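Local coordinates for tyrosine specific protein phosphatase (Trypanosoma cruzi, PDB 4AZ1) that probably removes phosphate from phosphotyrosine in proteins, as a member of the classical protein tyrosine phosphatase family, at residues L86-V91 against V220-H225; V116-K121 against F186-Y191; A208-V213 against G238-L243. All blocks are in the same frame, centred on the assembly; numbering follows the deposited sequence.

Contact 1 of 3, residues L86-V91 against V220-H225; sequences LPHKFV and VPVVVH
Val91 O is approached by two groups of 220-225. Val224 N donates to Val91 O at 2.8 Å with an almost linear N-H...O angle of 178°, while Val223 CA brings its hydrogen to that same oxygen. One residue back, Val222 O takes a bond from Val91 N at 2.8 Å, and Phe90 CA closes on this oxygen too, 3.2 Å from Val222 O. Val222 N to Lys89 O (3.0 Å) completes a parallel pairing of Phe90 with Val222 and Val91 with Val223. Side chains then separate by face. Those of Phe90 and Val222 lie side by side, pointing the same way, CD2 of Phe90 being 3.7 Å from CB of Val222, with Val224 CG2 near the same ring atom; Tyr240 meets this ring edge-to-face. On the face of Val91, its CG2, anti to the carbonyl carbon, sits 3.8 Å from Pro221 CB. Ahead of the pairing, a water links Lys89 N to Val220 O, bridging the backbones where they diverge. This pairing belongs to the parallel part of the tyrosine phosphatase sheet, in which strand 222-225 ends at His225, first residue of the family's HCX5R phosphate-binding signature.

Contact 2 of 3, residues V116-K121 against F186-Y191; sequences VIMVTK and FTQVQY. With FMT (formic acid), chain G.
The carboxamide of Gln190 reaches across to Thr120, just beyond strand 115-118. CG lies anti to the backbone N (chi1 -177°) and the chain runs extended, beside the likewise extended Met118; NE2 then donates to Thr120 O at 3.1 Å, in the carbonyl plane on a lone pair, and that oxygen lies 3° out of the Gln190 amide plane. The same NE2 reaches O1 of a formic acid, probably from the crystallisation liquor, at 2.7 Å through a more bent bond, and methylenes of Lys121 flank its O2. Gln188 instead bends at chi2 (-124°), which swings CD out of the extended line; its NE2 lies 3.5 Å from Met118 SD, as packing, and is held by Tyr133, its OE1 by Arg172. The Phe186 ring brings CE2 to 3.9 Å from Val116 CG2. Farther along, Val119 CG1 rests on Tyr191 CD2 at 4.0 Å. Between the strands, four backbone bonds, such as Val189 N to Val116 O (2.8 Å), join them in parallel. Arg172 NH1 also bonds Gln190 OE1, so one guanidinium nitrogen grips both glutamine oxygens, which is consistent with OE1 as the acceptor end of each amide and may polarise Gln190 as a donor to Thr120 O and the formic acid.

Contact 3 of 3, residues A208-V213 against G238-L243; sequences ALLTNV and GAYAAL
Segments 208-213 and 238-243, of helices 203-215 and 232-247, approach with their axes 10.7 Å apart and their directions 73° from each other, so they meet at a few side chains around the nearest pair, Leu210 and Tyr240, and bury only 197 Å² in all. Leu210 has the largest share and makes three of the four side-chain contacts. Its two methyls serve different neighbours. CD2 comes to 3.7 Å from Tyr240 CB, near the plane of the tyrosine ring at its edge, and also sits close to Tyr240 CA. CD1 turns to Leu243, whose side chain crosses that of Leu210 at about a right angle; the two CD1 methyls of Leu210 and Leu243 are 3.5 Å apart, tighter than ordinary van der Waals contact. Ala239 CB is a looser neighbour, 4.5 Å from Leu210 CD1. One turn on, Val213 points CG1 obliquely at the CD1-CE1 side of the tyrosine ring, 3.8 Å from Tyr240 CE1 and about as near to CD1. The hydroxyl of Tyr240 bonds His88 ND1. No hydrogen bond spans the two helices, and all five touching residues are buried. Other faces of the helices have their own partners: Leu209 and Asn212 rest on strands 115-118 and 184-191, whereas Ala239, Ala242 and Leu243 touch helix 274-288. The chain thus runs helix, strand 222-225, helix, with both helices against the Ile117 face of the sheet, the layered alpha/beta arrangement of the tyrosine phosphatase fold.

In the fold
All three contacts are buried, their centres about 11 to 14 Å apart. Contacts 1 and 2 are parallel strand pairings in one sheet, and strands 222-225 and 115-118 join them directly, with Val223 O 2.7 Å from Ile117 N in a probable hydrogen bond. Contact 3 lies in the helical layer and rests on carbon-to-carbon side-chain packing, with no hydrogen bond across it. That layer touches both pairings: Leu86 CD1 of contact 1 lies 3.5 Å from Ala241 CA, while Val213 CG2 comes to 3.5 Å from Ile117 CD1 of contact 2. Polar side-chain chemistry is most developed in contact 2, on the face of Gln188 and Gln190, opposite the face of Ile117 and Val189 that the helices cover.

Contact 1 of 3, residues L86-V91 against V220-H225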
loop_
_atom_site.group_PDB
_atom_site.type_symbol
_atom_site.label_atom_id
_atom_site.label_comp_id
_atom_site.label_asym_id
_atom_site.label_seq_id
_atom_site.Cartn_x
_atom_site.Cartn_y
_atom_site.Cartn_z
ATOM N N LEU A 86 13.125 -2.237 -29.532
ATOM C CA LEU A 86 13.693 -3.554 -29.286
ATOM C C LEU A 86 12.542 -4.509 -28.990
ATOM O O LEU A 86 11.391 -4.064 -28.908
ATOM C CB LEU A 86 14.679 -3.481 -28.125
ATOM C CG LEU A 86 15.869 -2.559 -28.382
ATOM C CD1 LEU A 86 16.736 -2.523 -27.150
ATOM C CD2 LEU A 86 16.666 -3.012 -29.590
ATOM N N PRO A 87 12.829 -5.824 -28.887
ATOM C CA PRO A 87 11.718 -6.759 -28.670
ATOM C C PRO A 87 10.983 -6.508 -27.365
ATOM O O PRO A 87 9.777 -6.741 -27.291
ATOM C CB PRO A 87 12.420 -8.117 -28.638
ATOM C CG PRO A 87 13.542 -7.944 -29.612
ATOM C CD PRO A 87 14.055 -6.538 -29.305
ATOM N N HIS A 88 11.697 -6.035 -26.352
ATOM C CA HIS A 88 11.055 -5.724 -25.079
ATOM C C HIS A 88 10.989 -4.228 -24.800
ATOM O O HIS A 88 11.936 -3.477 -25.090
ATOM C CB HIS A 88 11.755 -6.441 -23.911
ATOM C CG HIS A 88 11.567 -7.923 -23.923
ATOM N ND1 HIS A 88 12.411 -8.775 -24.608
ATOM C CD2 HIS A 88 10.618 -8.708 -23.358
ATOM C CE1 HIS A 88 11.994 -10.018 -24.452
ATOM N NE2 HIS A 88 10.910 -10.005 -23.695
ATOM N N LYS A 89 9.857 -3.809 -24.241
ATOM C CA LYS A 89 9.712 -2.488 -23.648
ATOM C C LYS A 89 9.830 -2.685 -22.153
ATOM O O LYS A 89 9.695 -3.810 -21.649
ATOM C CB LYS A 89 8.336 -1.889 -23.954
ATOM C CG LYS A 89 8.015 -1.739 -25.425
ATOM C CD LYS A 89 6.838 -0.788 -25.609
ATOM C CE LYS A 89 6.441 -0.666 -27.078
ATOM N NZ LYS A 89 5.492 0.468 -27.317
ATOM N N PHE A 90 10.070 -1.592 -21.439
ATOM C CA PHE A 90 10.293 -1.678 -20.012
ATOM C C PHE A 90 9.471 -0.626 -19.301
ATOM O O PHE A 90 9.128 0.404 -19.887
ATOM C CB PHE A 90 11.782 -1.491 -19.726
ATOM C CG PHE A 90 12.628 -2.597 -20.282
ATOM C CD1 PHE A 90 13.107 -2.538 -21.592
ATOM C CD2 PHE A 90 12.909 -3.726 -19.512
ATOM C CE1 PHE A 90 13.873 -3.578 -22.115
ATOM C CE2 PHE A 90 13.675 -4.771 -20.027
ATOM C CZ PHE A 90 14.158 -4.697 -21.332
ATOM N N VAL A 91 9.125 -0.903 -18.051
ATOM C CA VAL A 91 8.613 0.136 -17.177
ATOM C C VAL A 91 9.681 0.411 -16.133
ATOM O O VAL A 91 9.948 -0.424 -15.260
ATOM C CB VAL A 91 7.281 -0.263 -16.510
ATOM C CG1 VAL A 91 6.826 0.831 -15.568
ATOM C CG2 VAL A 91 6.210 -0.503 -17.577
ATOM N N VAL A 220 3.985 -7.772 -23.073
ATOM C CA VAL A 220 3.849 -6.829 -21.962
ATOM C C VAL A 220 5.221 -6.306 -21.550
ATOM O O VAL A 220 6.224 -7.015 -21.681
ATOM C CB VAL A 220 3.102 -7.451 -20.732
ATOM C CG1 VAL A 220 1.623 -7.687 -21.049
ATOM C CG2 VAL A 220 3.766 -8.747 -20.275
ATOM N N PRO A 221 5.275 -5.059 -21.052
ATOM C CA PRO A 221 6.588 -4.519 -20.689
ATOM C C PRO A 221 7.126 -5.213 -19.440
ATOM O O PRO A 221 6.347 -5.690 -18.601
ATOM C CB PRO A 221 6.295 -3.053 -20.355
ATOM C CG PRO A 221 4.824 -2.833 -20.633
ATOM C CD PRO A 221 4.172 -4.166 -20.655
ATOM N N VAL A 222 8.446 -5.277 -19.325
ATOM C CA VAL A 222 9.086 -5.768 -18.111
ATOM C C VAL A 222 9.231 -4.612 -17.118
ATOM O O VAL A 222 9.771 -3.561 -17.467
ATOM C CB VAL A 222 10.483 -6.313 -18.416
ATOM C CG1 VAL A 222 11.225 -6.616 -17.117
ATOM C CG2 VAL A 222 10.380 -7.547 -19.312
ATOM N N VAL A 223 8.750 -4.789 -15.892
ATOM C CA VAL A 223 8.910 -3.751 -14.876
ATOM C C VAL A 223 10.281 -3.865 -14.201
ATOM O O VAL A 223 10.673 -4.950 -13.763
ATOM C CB VAL A 223 7.797 -3.809 -13.812
ATOM C CG1 VAL A 223 8.137 -2.897 -12.613
ATOM C CG2 VAL A 223 6.451 -3.418 -14.421
ATOM N N VAL A 224 11.009 -2.749 -14.125
ATOM C CA VAL A 224 12.320 -2.718 -13.471
ATOM C C VAL A 224 12.393 -1.568 -12.465
ATOM O O VAL A 224 12.098 -0.424 -12.813
ATOM C CB VAL A 224 13.449 -2.520 -14.504
ATOM C CG1 VAL A 224 14.815 -2.661 -13.834
ATOM C CG2 VAL A 224 13.304 -3.505 -15.635
ATOM N N HIS A 225 12.777 -1.855 -11.224
ATOM C CA HIS A 225 12.934 -0.769 -10.261
ATOM C C HIS A 225 14.138 -0.986 -9.370
ATOM O O HIS A 225 14.529 -2.119 -9.116
ATOM C CB HIS A 225 11.673 -0.579 -9.399
ATOM C CG HIS A 225 11.440 -1.668 -8.406
ATOM N ND1 HIS A 225 11.843 -1.578 -7.091
ATOM C CD2 HIS A 225 10.815 -2.871 -8.528
ATOM C CE1 HIS A 225 11.476 -2.674 -6.441
ATOM N NE2 HIS A 225 10.860 -3.475 -7.295
HETATM O O HOH W 1 7.869 -6.109 -23.658
#

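Contact 2 of 3, residues V116-K121 against F186-Y191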
loop_
_atom_site.group_PDB
_atom_site.type_symbol
_atom_site.label_atom_id
_atom_site.label_comp_id
_atom_site.label_asym_id
_atom_site.label_seq_id
_atom_site.Cartn_x
_atom_site.Cartn_y
_atom_site.Cartn_z
ATOM N N VAL A 116 8.882 -8.752 -13.064
ATOM C CA VAL A 116 9.322 -7.610 -12.293
ATOM C C VAL A 116 10.749 -7.867 -11.855
ATOM O O VAL A 116 11.043 -8.911 -11.254
ATOM C CB VAL A 116 8.466 -7.438 -11.019
ATOM C CG1 VAL A 116 9.115 -6.385 -10.093
ATOM C CG2 VAL A 116 7.049 -7.027 -11.406
ATOM N N ILE A 117 11.639 -6.932 -12.161
ATOM C CA ILE A 117 13.018 -7.073 -11.737
ATOM C C ILE A 117 13.342 -5.968 -10.757
ATOM O O ILE A 117 13.121 -4.789 -11.047
ATOM C CB ILE A 117 13.983 -6.988 -12.913
ATOM C CG1 ILE A 117 13.720 -8.147 -13.873
ATOM C CG2 ILE A 117 15.441 -7.021 -12.419
ATOM C CD1 ILE A 117 14.676 -8.181 -15.028
ATOM N N MET A 118 13.833 -6.368 -9.582
ATOM C CA MET A 118 14.166 -5.446 -8.515
ATOM C C MET A 118 15.678 -5.505 -8.318
ATOM O O MET A 118 16.226 -6.568 -8.001
ATOM C CB MET A 118 13.432 -5.858 -7.221
ATOM C CG MET A 118 13.797 -4.994 -6.029
ATOM S SD MET A 118 12.900 -5.544 -4.566
ATOM C CE MET A 118 13.695 -4.509 -3.335
ATOM N N VAL A 119 16.352 -4.372 -8.524
ATOM C CA VAL A 119 17.810 -4.333 -8.467
ATOM C C VAL A 119 18.326 -3.538 -7.261
ATOM O O VAL A 119 19.114 -2.596 -7.395
ATOM C CB VAL A 119 18.407 -3.757 -9.796
ATOM C CG1 VAL A 119 19.884 -3.998 -9.849
ATOM C CG2 VAL A 119 17.779 -4.450 -10.986
ATOM N N THR A 120 17.869 -3.916 -6.079
ATOM C CA THR A 120 18.322 -3.289 -4.850
ATOM C C THR A 120 17.948 -4.210 -3.698
ATOM O O THR A 120 17.059 -5.054 -3.845
ATOM C CB THR A 120 17.638 -1.891 -4.637
ATOM O OG1 THR A 120 18.137 -1.280 -3.444
ATOM C CG2 THR A 120 16.110 -2.037 -4.521
ATOM N N LYS A 121 18.626 -4.060 -2.561
ATOM C CA LYS A 121 18.069 -4.548 -1.298
ATOM C C LYS A 121 17.065 -3.543 -0.760
ATOM O O LYS A 121 17.039 -2.375 -1.188
ATOM C CB LYS A 121 19.157 -4.772 -0.246
ATOM C CG LYS A 121 20.185 -5.820 -0.648
ATOM C CD LYS A 121 21.062 -6.156 0.528
ATOM C CE LYS A 121 22.482 -5.751 0.258
ATOM N NZ LYS A 121 23.379 -6.498 1.178
ATOM N N PHE A 186 2.834 -13.926 -11.846
ATOM C CA PHE A 186 3.999 -13.206 -12.334
ATOM C C PHE A 186 5.242 -13.613 -11.544
ATOM O O PHE A 186 5.144 -14.209 -10.457
ATOM C CB PHE A 186 3.768 -11.681 -12.319
ATOM C CG PHE A 186 3.918 -11.039 -10.960
ATOM C CD1 PHE A 186 2.875 -11.060 -10.044
ATOM C CD2 PHE A 186 5.106 -10.397 -10.609
ATOM C CE1 PHE A 186 3.009 -10.457 -8.794
ATOM C CE2 PHE A 186 5.257 -9.788 -9.362
ATOM C CZ PHE A 186 4.199 -9.815 -8.454
ATOM N N THR A 187 6.408 -13.325 -12.114
ATOM C CA THR A 187 7.675 -13.625 -11.461
ATOM C C THR A 187 8.348 -12.311 -11.041
ATOM O O THR A 187 8.461 -11.381 -11.849
ATOM C CB THR A 187 8.582 -14.440 -12.408
ATOM O OG1 THR A 187 7.867 -15.594 -12.880
ATOM C CG2 THR A 187 9.841 -14.894 -11.699
ATOM N N GLN A 188 8.744 -12.209 -9.771
ATOM C CA GLN A 188 9.635 -11.125 -9.343
ATOM C C GLN A 188 11.037 -11.680 -9.126
ATOM O O GLN A 188 11.213 -12.712 -8.480
ATOM C CB GLN A 188 9.148 -10.415 -8.064
ATOM C CG GLN A 188 9.985 -9.183 -7.688
ATOM C CD GLN A 188 10.549 -9.265 -6.269
ATOM O OE1 GLN A 188 10.701 -10.358 -5.709
ATOM N NE2 GLN A 188 10.851 -8.107 -5.680
ATOM N N VAL A 189 12.035 -10.994 -9.681
ATOM C CA VAL A 189 13.424 -11.418 -9.548
ATOM C C VAL A 189 14.152 -10.289 -8.813
ATOM O O VAL A 189 14.179 -9.157 -9.287
ATOM C CB VAL A 189 14.070 -11.649 -10.932
ATOM C CG1 VAL A 189 15.488 -12.215 -10.786
ATOM C CG2 VAL A 189 13.219 -12.614 -11.764
ATOM N N GLN A 190 14.710 -10.580 -7.644
ATOM C CA GLN A 190 15.435 -9.556 -6.903
ATOM C C GLN A 190 16.930 -9.857 -6.925
ATOM O O GLN A 190 17.364 -10.959 -6.578
ATOM C CB GLN A 190 14.935 -9.454 -5.449
ATOM C CG GLN A 190 15.613 -8.335 -4.627
ATOM C CD GLN A 190 15.210 -8.362 -3.162
ATOM O OE1 GLN A 190 14.557 -9.309 -2.708
ATOM N NE2 GLN A 190 15.588 -7.313 -2.412
ATOM N N TYR A 191 17.715 -8.862 -7.322
ATOM C CA TYR A 191 19.164 -8.990 -7.346
ATOM C C TYR A 191 19.737 -8.086 -6.258
ATOM O O TYR A 191 19.581 -6.851 -6.306
ATOM C CB TYR A 191 19.682 -8.593 -8.734
ATOM C CG TYR A 191 21.182 -8.493 -8.847
ATOM C CD1 TYR A 191 22.001 -9.421 -8.239
ATOM C CD2 TYR A 191 21.780 -7.459 -9.577
ATOM C CE1 TYR A 191 23.378 -9.330 -8.329
ATOM C CE2 TYR A 191 23.154 -7.368 -9.692
ATOM C CZ TYR A 191 23.950 -8.307 -9.063
ATOM O OH TYR A 191 25.325 -8.234 -9.162
HETATM C C FMT G . 16.709 -7.738 0.938
HETATM O O1 FMT G . 16.182 -6.933 0.169
HETATM O O2 FMT G . 17.826 -7.576 1.438
#

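Contact 3 of 3, residues A208-V213 against G238-L243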
loop_
_atom_site.group_PDB
_atom_site.type_symbol
_atom_site.label_atom_id
_atom_site.label_comp_id
_atom_site.label_asym_id
_atom_site.label_seq_id
_atom_site.Cartn_x
_atom_site.Cartn_y
_atom_site.Cartn_z
ATOM N N ALA A 208 22.296 -13.101 -16.015
ATOM C CA ALA A 208 21.203 -13.971 -15.606
ATOM C C ALA A 208 19.890 -13.184 -15.623
ATOM O O ALA A 208 18.860 -13.674 -16.094
ATOM C CB ALA A 208 21.471 -14.533 -14.222
ATOM N N LEU A 209 19.935 -11.957 -15.119
ATOM C CA LEU A 209 18.775 -11.072 -15.184
ATOM C C LEU A 209 18.312 -10.859 -16.628
ATOM O O LEU A 209 17.111 -10.923 -16.917
ATOM C CB LEU A 209 19.080 -9.723 -14.538
ATOM C CG LEU A 209 19.224 -9.641 -13.020
ATOM C CD1 LEU A 209 19.332 -8.187 -12.618
ATOM C CD2 LEU A 209 18.035 -10.292 -12.315
ATOM N N LEU A 210 19.261 -10.619 -17.532
ATOM C CA LEU A 210 18.915 -10.363 -18.925
ATOM C C LEU A 210 18.341 -11.614 -19.587
ATOM O O LEU A 210 17.503 -11.518 -20.488
ATOM C CB LEU A 210 20.121 -9.824 -19.698
ATOM C CG LEU A 210 20.635 -8.485 -19.153
ATOM C CD1 LEU A 210 21.903 -8.080 -19.866
ATOM C CD2 LEU A 210 19.575 -7.413 -19.323
ATOM N N THR A 211 18.791 -12.781 -19.135
ATOM C CA THR A 211 18.226 -14.041 -19.611
ATOM C C THR A 211 16.750 -14.114 -19.234
ATOM O O THR A 211 15.916 -14.484 -20.060
ATOM C CB THR A 211 18.997 -15.250 -19.070
ATOM O OG1 THR A 211 20.273 -15.319 -19.721
ATOM C CG2 THR A 211 18.235 -16.547 -19.326
ATOM N N ASN A 212 16.424 -13.733 -17.999
ATOM C CA ASN A 212 15.025 -13.641 -17.603
ATOM C C ASN A 212 14.239 -12.721 -18.519
ATOM O O ASN A 212 13.170 -13.096 -18.988
ATOM C CB ASN A 212 14.879 -13.163 -16.156
ATOM C CG ASN A 212 15.279 -14.216 -15.159
ATOM O OD1 ASN A 212 15.933 -13.923 -14.163
ATOM N ND2 ASN A 212 14.914 -15.462 -15.438
ATOM N N VAL A 213 14.769 -11.519 -18.755
ATOM C CA VAL A 213 14.117 -10.560 -19.640
ATOM C C VAL A 213 13.811 -11.190 -20.993
ATOM O O VAL A 213 12.662 -11.165 -21.449
ATOM C CB VAL A 213 14.951 -9.264 -19.813
ATOM C CG1 VAL A 213 14.414 -8.415 -20.939
ATOM C CG2 VAL A 213 14.940 -8.464 -18.533
ATOM N N GLY A 238 19.791 -0.281 -20.120
ATOM C CA GLY A 238 20.813 0.117 -21.083
ATOM C C GLY A 238 21.661 -1.050 -21.564
ATOM O O GLY A 238 21.973 -1.171 -22.760
ATOM N N ALA A 239 22.045 -1.913 -20.630
ATOM C CA ALA A 239 22.833 -3.092 -20.970
ATOM C C ALA A 239 22.028 -4.020 -21.875
ATOM O O ALA A 239 22.569 -4.570 -22.842
ATOM C CB ALA A 239 23.289 -3.830 -19.705
ATOM N N TYR A 240 20.747 -4.204 -21.553
ATOM C CA TYR A 240 19.859 -5.001 -22.405
ATOM C C TYR A 240 19.877 -4.446 -23.824
ATOM O O TYR A 240 20.061 -5.188 -24.795
ATOM C CB TYR A 240 18.418 -4.993 -21.888
ATOM C CG TYR A 240 17.433 -5.548 -22.909
ATOM C CD1 TYR A 240 17.251 -6.921 -23.055
ATOM C CD2 TYR A 240 16.694 -4.697 -23.741
ATOM C CE1 TYR A 240 16.360 -7.443 -24.013
ATOM C CE2 TYR A 240 15.803 -5.209 -24.697
ATOM C CZ TYR A 240 15.641 -6.583 -24.821
ATOM O OH TYR A 240 14.761 -7.088 -25.753
ATOM N N ALA A 241 19.652 -3.139 -23.938
ATOM C CA ALA A 241 19.620 -2.491 -25.250
ATOM C C ALA A 241 20.949 -2.659 -25.962
ATOM O O ALA A 241 21.002 -3.131 -27.096
ATOM C CB ALA A 241 19.279 -1.025 -25.113
ATOM N N ALA A 242 22.029 -2.276 -25.286
ATOM C CA ALA A 242 23.345 -2.373 -25.892
ATOM C C ALA A 242 23.658 -3.794 -26.352
ATOM O O ALA A 242 24.215 -3.986 -27.439
ATOM C CB ALA A 242 24.430 -1.845 -24.938
ATOM N N LEU A 243 23.290 -4.790 -25.548
ATOM C CA LEU A 243 23.581 -6.178 -25.907
ATOM C C LEU A 243 22.719 -6.681 -27.059
ATOM O O LEU A 243 23.150 -7.542 -27.825
ATOM C CB LEU A 243 23.468 -7.114 -24.695
ATOM C CG LEU A 243 24.645 -7.015 -23.719
ATOM C CD1 LEU A 243 24.282 -7.561 -22.347
ATOM C CD2 LEU A 243 25.852 -7.751 -24.279
#